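Local coordinates for protein 2,3-bisphosphoglycerate-independent phosphoglycerate mutase (Pyrococcus horikoshii, PDB 2ZKT) that probably interconverts 2-phosphoglycerate and 3-phosphoglycerate in glycolysis without a bisphosphoglycerate cofactor, as a metal-binding enzyme of the alkaline phosphatase superfamily, at residues L29-T34 with L315-I320; V249-L254 with V266-G271. All blocks are in the same frame, centred on the assembly; numbering follows the deposited sequence.

Interaction 1 of 2, residues L29-T34 with L315-I320; sequences LEYANT and LKAELI
In the alkaline phosphatase-like domain the short helix 28-31 and the turn after it lean on the long helix 313-331, and Ile-320 and Ala-317, one turn apart, meet Leu-29, Tyr-31, Ala-32 and Thr-34 in a buried apolar contact. The backbones come nearest at the two alanines, where Ala-32, the first residue to leave the short helix, brings CB to 3.9 Å from CB of Ala-317; the same methyl lies 3.3 Å from the carbonyl O of Ala-317. Ile-320 uses both of its branches. Its CD1, carried on a CG1 that is anti to the carbonyl carbon (chi1 -68°), reaches the start of the segment, 3.6 Å from the backbone N of Leu-29. CG2 touches two neighbouring methyls, CD1 of Leu-29 and CG2 of Thr-34, each at 3.9 Å. The Leu-29 side chain crosses that of Ile-320 at about a right angle. An alanine in place of Ile-320 removes CG1, CG2 and CD1 and would probably leave a gap beside the methyls of Leu-29 and Thr-34 and against the backbone N of Leu-29. Around the contact, Glu-321 accepts a hydrogen bond from the backbone N of Asn-33, Lys-316 forms a salt bridge with Asp-17, and Tyr-31 also packs on Pro-35 of the second subunit. On the Ala-317 side, the Tyr-31 ring presents its edge, CD2 lying 4.0 Å from CB of Ala-317 near the ring plane.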
loop_
_atom_site.group_PDB
_atom_site.type_symbol
_atom_site.label_atom_id
_atom_site.label_comp_id
_atom_site.label_asym_id
_atom_site.label_seq_id
_atom_site.Cartn_x
_atom_site.Cartn_y
_atom_site.Cartn_z
ATOM N N LEU B 29 7.288 0.034 -2.550
ATOM C CA LEU B 29 6.534 1.251 -2.835
ATOM C C LEU B 29 5.305 0.979 -3.688
ATOM O O LEU B 29 4.255 1.578 -3.468
ATOM C CB LEU B 29 7.415 2.292 -3.555
ATOM C CG LEU B 29 6.640 3.505 -4.132
ATOM C CD1 LEU B 29 5.768 4.157 -3.057
ATOM C CD2 LEU B 29 7.642 4.516 -4.694
ATOM N N GLU B 30 5.432 0.072 -4.653
ATOM C CA GLU B 30 4.308 -0.242 -5.527
ATOM C C GLU B 30 3.269 -1.063 -4.763
ATOM O O GLU B 30 2.072 -0.744 -4.776
ATOM C CB GLU B 30 4.804 -0.997 -6.777
ATOM C CG GLU B 30 5.696 -0.143 -7.679
ATOM C CD GLU B 30 6.482 -0.962 -8.703
ATOM O OE1 GLU B 30 6.814 -2.139 -8.405
ATOM O OE2 GLU B 30 6.788 -0.421 -9.803
ATOM N N TYR B 31 3.759 -2.097 -4.070
ATOM C CA TYR B 31 2.944 -3.018 -3.266
ATOM C C TYR B 31 2.194 -2.284 -2.140
ATOM O O TYR B 31 1.009 -2.500 -1.936
ATOM C CB TYR B 31 3.863 -4.095 -2.657
ATOM C CG TYR B 31 3.170 -5.130 -1.791
ATOM C CD1 TYR B 31 2.497 -6.214 -2.364
ATOM C CD2 TYR B 31 3.202 -5.038 -0.394
ATOM C CE1 TYR B 31 1.874 -7.178 -1.573
ATOM C CE2 TYR B 31 2.579 -6.004 0.410
ATOM C CZ TYR B 31 1.918 -7.070 -0.188
ATOM O OH TYR B 31 1.299 -8.035 0.593
ATOM N N ALA B 32 2.904 -1.416 -1.416
ATOM C CA ALA B 32 2.328 -0.658 -0.304
ATOM C C ALA B 32 1.107 0.143 -0.727
ATOM O O ALA B 32 1.080 0.715 -1.805
ATOM C CB ALA B 32 3.388 0.284 0.288
ATOM N N ASN B 33 0.091 0.182 0.132
ATOM C CA ASN B 33 -1.120 0.943 -0.157
ATOM C C ASN B 33 -0.812 2.413 0.151
ATOM O O ASN B 33 -0.691 2.806 1.316
ATOM C CB ASN B 33 -2.275 0.426 0.719
ATOM C CG ASN B 33 -3.573 1.186 0.492
ATOM O OD1 ASN B 33 -3.979 1.417 -0.646
ATOM N ND2 ASN B 33 -4.237 1.563 1.582
ATOM N N THR B 34 -0.689 3.221 -0.905
ATOM C CA THR B 34 -0.355 4.642 -0.771
ATOM C C THR B 34 -1.303 5.528 -1.583
ATOM O O THR B 34 -0.880 6.209 -2.526
ATOM C CB THR B 34 1.084 4.900 -1.269
ATOM O OG1 THR B 34 1.167 4.559 -2.666
ATOM C CG2 THR B 34 2.085 4.031 -0.502
ATOM N N LEU B 315 7.893 -5.045 5.815
ATOM C CA LEU B 315 8.081 -3.998 6.814
ATOM C C LEU B 315 8.307 -2.656 6.125
ATOM O O LEU B 315 7.694 -1.647 6.503
ATOM C CB LEU B 315 9.285 -4.323 7.713
ATOM C CG LEU B 315 9.653 -3.222 8.721
ATOM C CD1 LEU B 315 8.423 -2.872 9.561
ATOM C CD2 LEU B 315 10.805 -3.686 9.614
ATOM N N LYS B 316 9.185 -2.644 5.116
ATOM C CA LYS B 316 9.479 -1.410 4.382
ATOM C C LYS B 316 8.187 -0.883 3.757
ATOM O O LYS B 316 7.887 0.308 3.849
ATOM C CB LYS B 316 10.538 -1.658 3.296
ATOM C CG LYS B 316 10.926 -0.413 2.496
ATOM C CD LYS B 316 12.126 -0.710 1.582
ATOM C CE LYS B 316 12.499 0.492 0.718
ATOM N NZ LYS B 316 13.745 0.240 -0.061
ATOM N N ALA B 317 7.417 -1.780 3.135
ATOM C CA ALA B 317 6.150 -1.388 2.519
ATOM C C ALA B 317 5.224 -0.826 3.612
ATOM O O ALA B 317 4.535 0.179 3.405
ATOM C CB ALA B 317 5.490 -2.599 1.826
ATOM N N GLU B 318 5.223 -1.478 4.775
ATOM C CA GLU B 318 4.398 -1.043 5.905
ATOM C C GLU B 318 4.807 0.391 6.316
ATOM O O GLU B 318 3.955 1.245 6.597
ATOM C CB GLU B 318 4.587 -2.021 7.083
ATOM C CG GLU B 318 3.500 -1.975 8.160
ATOM C CD GLU B 318 3.560 -0.720 9.022
ATOM O OE1 GLU B 318 4.607 -0.490 9.678
ATOM O OE2 GLU B 318 2.556 0.031 9.046
ATOM N N LEU B 319 6.118 0.649 6.335
ATOM C CA LEU B 319 6.612 1.974 6.691
ATOM C C LEU B 319 6.289 3.030 5.626
ATOM O O LEU B 319 6.023 4.189 5.936
ATOM C CB LEU B 319 8.121 1.882 6.904
ATOM C CG LEU B 319 8.447 1.106 8.187
ATOM C CD1 LEU B 319 9.928 0.738 8.301
ATOM C CD2 LEU B 319 8.083 1.877 9.458
ATOM N N ILE B 320 6.363 2.614 4.330
ATOM C CA ILE B 320 5.990 3.567 3.283
ATOM C C ILE B 320 4.520 3.973 3.432
ATOM O O ILE B 320 4.102 5.067 3.062
ATOM C CB ILE B 320 6.253 2.961 1.881
ATOM C CG1 ILE B 320 7.768 2.792 1.638
ATOM C CG2 ILE B 320 5.710 3.911 0.790
ATOM C CD1 ILE B 320 8.093 2.060 0.320
#

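Interaction 2 of 2, residues V249-L254 with V266-G271; sequences VIAVAL and VYTPEG
Ile-250 and Val-266 set their side chains at about a right angle, and so do Val-249 and Pro-269; between these two crossings the backbones are hydrogen-bonded. In the first pair, both methyls of Val-266 are used: CG1 meets CB of Ile-250 at 4.1 Å, while CG2 touches CD1 at the far end of the isoleucine. The side chains of Ile-250 and Val-266 both pack on Ala-259 of helix 253-261. In the second pair, CG1 of Val-249, anti to the backbone N (chi1 175°), approaches the proline ring at CD, 3.8 Å away, with CG slightly farther off. Val-249 and Tyr-267 form a parallel bridge and send CB to the same face of the sheet, where both side chains pack on Leu-290 of helix 280-291. The tyrosine then leads away from Val-249, and its OH is hydrogen-bonded to OH of Tyr-294. The main-chain N of Ile-250 donates to O of Tyr-267 at 2.8 Å in a nearly straight bond, with an N-H...O angle of 162°. The same oxygen takes a CA-H...O contact from Val-249 CA at 3.4 Å. Thr-268 supplies the second bond: OG1 donates to O of Ile-250 at 2.8 Å, almost in line with the carbonyl, and its CG2 lies 4.0 Å from CA of Ala-251. This side-chain bond joins the two segments just beyond the bridge, where they diverge. The contact lies at the C-terminal ends of strands 246-249 and 265-267, which, adjacent, parallel and linked through helix 253-261, make a beta-alpha-beta unit at the border of the mixed sheet.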
loop_
_atom_site.group_PDB
_atom_site.type_symbol
_atom_site.label_atom_id
_atom_site.label_comp_id
_atom_site.label_asym_id
_atom_site.label_seq_id
_atom_site.Cartn_x
_atom_site.Cartn_y
_atom_site.Cartn_z
ATOM N N VAL B 249 12.331 19.533 8.936
ATOM C CA VAL B 249 11.886 18.651 10.012
ATOM C C VAL B 249 12.755 17.403 9.862
ATOM O O VAL B 249 12.542 16.592 8.957
ATOM C CB VAL B 249 10.399 18.271 9.843
ATOM C CG1 VAL B 249 9.997 17.257 10.906
ATOM C CG2 VAL B 249 9.540 19.515 9.938
ATOM N N ILE B 250 13.739 17.245 10.744
ATOM C CA ILE B 250 14.654 16.115 10.632
ATOM C C ILE B 250 15.019 15.508 11.984
ATOM O O ILE B 250 15.100 16.215 12.987
ATOM C CB ILE B 250 15.950 16.580 9.945
ATOM C CG1 ILE B 250 15.595 17.450 8.728
ATOM C CG2 ILE B 250 16.815 15.372 9.571
ATOM C CD1 ILE B 250 16.779 18.148 8.100
ATOM N N ALA B 251 15.254 14.195 12.000
ATOM C CA ALA B 251 15.626 13.507 13.236
ATOM C C ALA B 251 17.061 12.968 13.169
ATOM O O ALA B 251 17.879 13.247 14.054
ATOM C CB ALA B 251 14.634 12.363 13.534
ATOM N N VAL B 252 17.374 12.206 12.119
ATOM C CA VAL B 252 18.716 11.635 11.975
ATOM C C VAL B 252 19.803 12.712 11.977
ATOM O O VAL B 252 19.712 13.715 11.261
ATOM C CB VAL B 252 18.840 10.811 10.682
ATOM C CG1 VAL B 252 20.114 9.972 10.713
ATOM C CG2 VAL B 252 17.626 9.924 10.531
ATOM N N ALA B 253 20.833 12.481 12.793
ATOM C CA ALA B 253 21.952 13.411 12.951
ATOM C C ALA B 253 22.639 13.836 11.642
ATOM O O ALA B 253 22.761 15.033 11.349
ATOM C CB ALA B 253 22.989 12.798 13.903
ATOM N N LEU B 254 23.094 12.851 10.866
ATOM C CA LEU B 254 23.799 13.135 9.618
ATOM C C LEU B 254 23.040 14.041 8.641
ATOM O O LEU B 254 23.641 14.899 7.987
ATOM C CB LEU B 254 24.176 11.819 8.923
ATOM C CG LEU B 254 25.031 11.962 7.658
ATOM C CD1 LEU B 254 26.268 12.801 7.952
ATOM C CD2 LEU B 254 25.425 10.579 7.150
ATOM N N VAL B 266 17.032 23.714 11.236
ATOM C CA VAL B 266 16.531 22.378 11.541
ATOM C C VAL B 266 15.695 22.236 12.816
ATOM O O VAL B 266 16.024 22.788 13.868
ATOM C CB VAL B 266 17.703 21.360 11.564
ATOM C CG1 VAL B 266 17.197 19.967 11.931
ATOM C CG2 VAL B 266 18.369 21.328 10.187
ATOM N N TYR B 267 14.599 21.485 12.691
ATOM C CA TYR B 267 13.677 21.224 13.791
ATOM C C TYR B 267 13.500 19.723 13.953
ATOM O O TYR B 267 13.496 18.977 12.967
ATOM C CB TYR B 267 12.303 21.838 13.507
ATOM C CG TYR B 267 12.299 23.348 13.449
ATOM C CD1 TYR B 267 12.597 24.019 12.259
ATOM C CD2 TYR B 267 11.993 24.111 14.579
ATOM C CE1 TYR B 267 12.592 25.408 12.194
ATOM C CE2 TYR B 267 11.986 25.513 14.527
ATOM C CZ TYR B 267 12.284 26.156 13.329
ATOM O OH TYR B 267 12.278 27.539 13.260
ATOM N N THR B 268 13.353 19.291 15.203
ATOM C CA THR B 268 13.134 17.886 15.526
ATOM C C THR B 268 11.985 17.900 16.533
ATOM O O THR B 268 12.202 18.040 17.737
ATOM C CB THR B 268 14.373 17.255 16.182
ATOM O OG1 THR B 268 15.546 17.562 15.404
ATOM C CG2 THR B 268 14.206 15.738 16.273
ATOM N N PRO B 269 10.739 17.770 16.046
ATOM C CA PRO B 269 9.574 17.780 16.939
ATOM C C PRO B 269 9.564 16.617 17.931
ATOM O O PRO B 269 10.274 15.620 17.751
ATOM C CB PRO B 269 8.399 17.729 15.959
ATOM C CG PRO B 269 8.941 16.871 14.863
ATOM C CD PRO B 269 10.332 17.446 14.662
ATOM N N GLU B 270 8.754 16.762 18.985
ATOM C CA GLU B 270 8.626 15.741 20.021
ATOM C C GLU B 270 8.159 14.413 19.414
ATOM O O GLU B 270 7.110 14.359 18.763
ATOM C CB GLU B 270 7.613 16.195 21.083
ATOM C CG GLU B 270 8.017 17.449 21.853
ATOM C CD GLU B 270 9.212 17.219 22.771
ATOM O OE1 GLU B 270 9.135 16.312 23.635
ATOM O OE2 GLU B 270 10.224 17.946 22.635
ATOM N N GLY B 271 8.938 13.350 19.622
ATOM C CA GLY B 271 8.560 12.045 19.093
ATOM C C GLY B 271 9.358 11.554 17.890
ATOM O O GLY B 271 9.418 10.343 17.632
#

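In the fold
From the N terminus the chain runs through strand 6-12 to helix 28-31, which with the turn after it forms one side of interaction 1. Its partner, on helix 313-331, comes 281 residues later, so interaction 1 closes a very long loop that includes the four-stranded antiparallel sheet. Interaction 2 is nested inside it and closes a short loop of its own, with 11 residues between 249-254 and 266-271, mostly helix 253-261. Interaction 1 joins two helices outside the mixed sheet; interaction 2 ties strand 265-267, outermost in this chain, to its neighbour. The two do not touch: their centres are 23 Å apart and their nearest atoms about 12 Å.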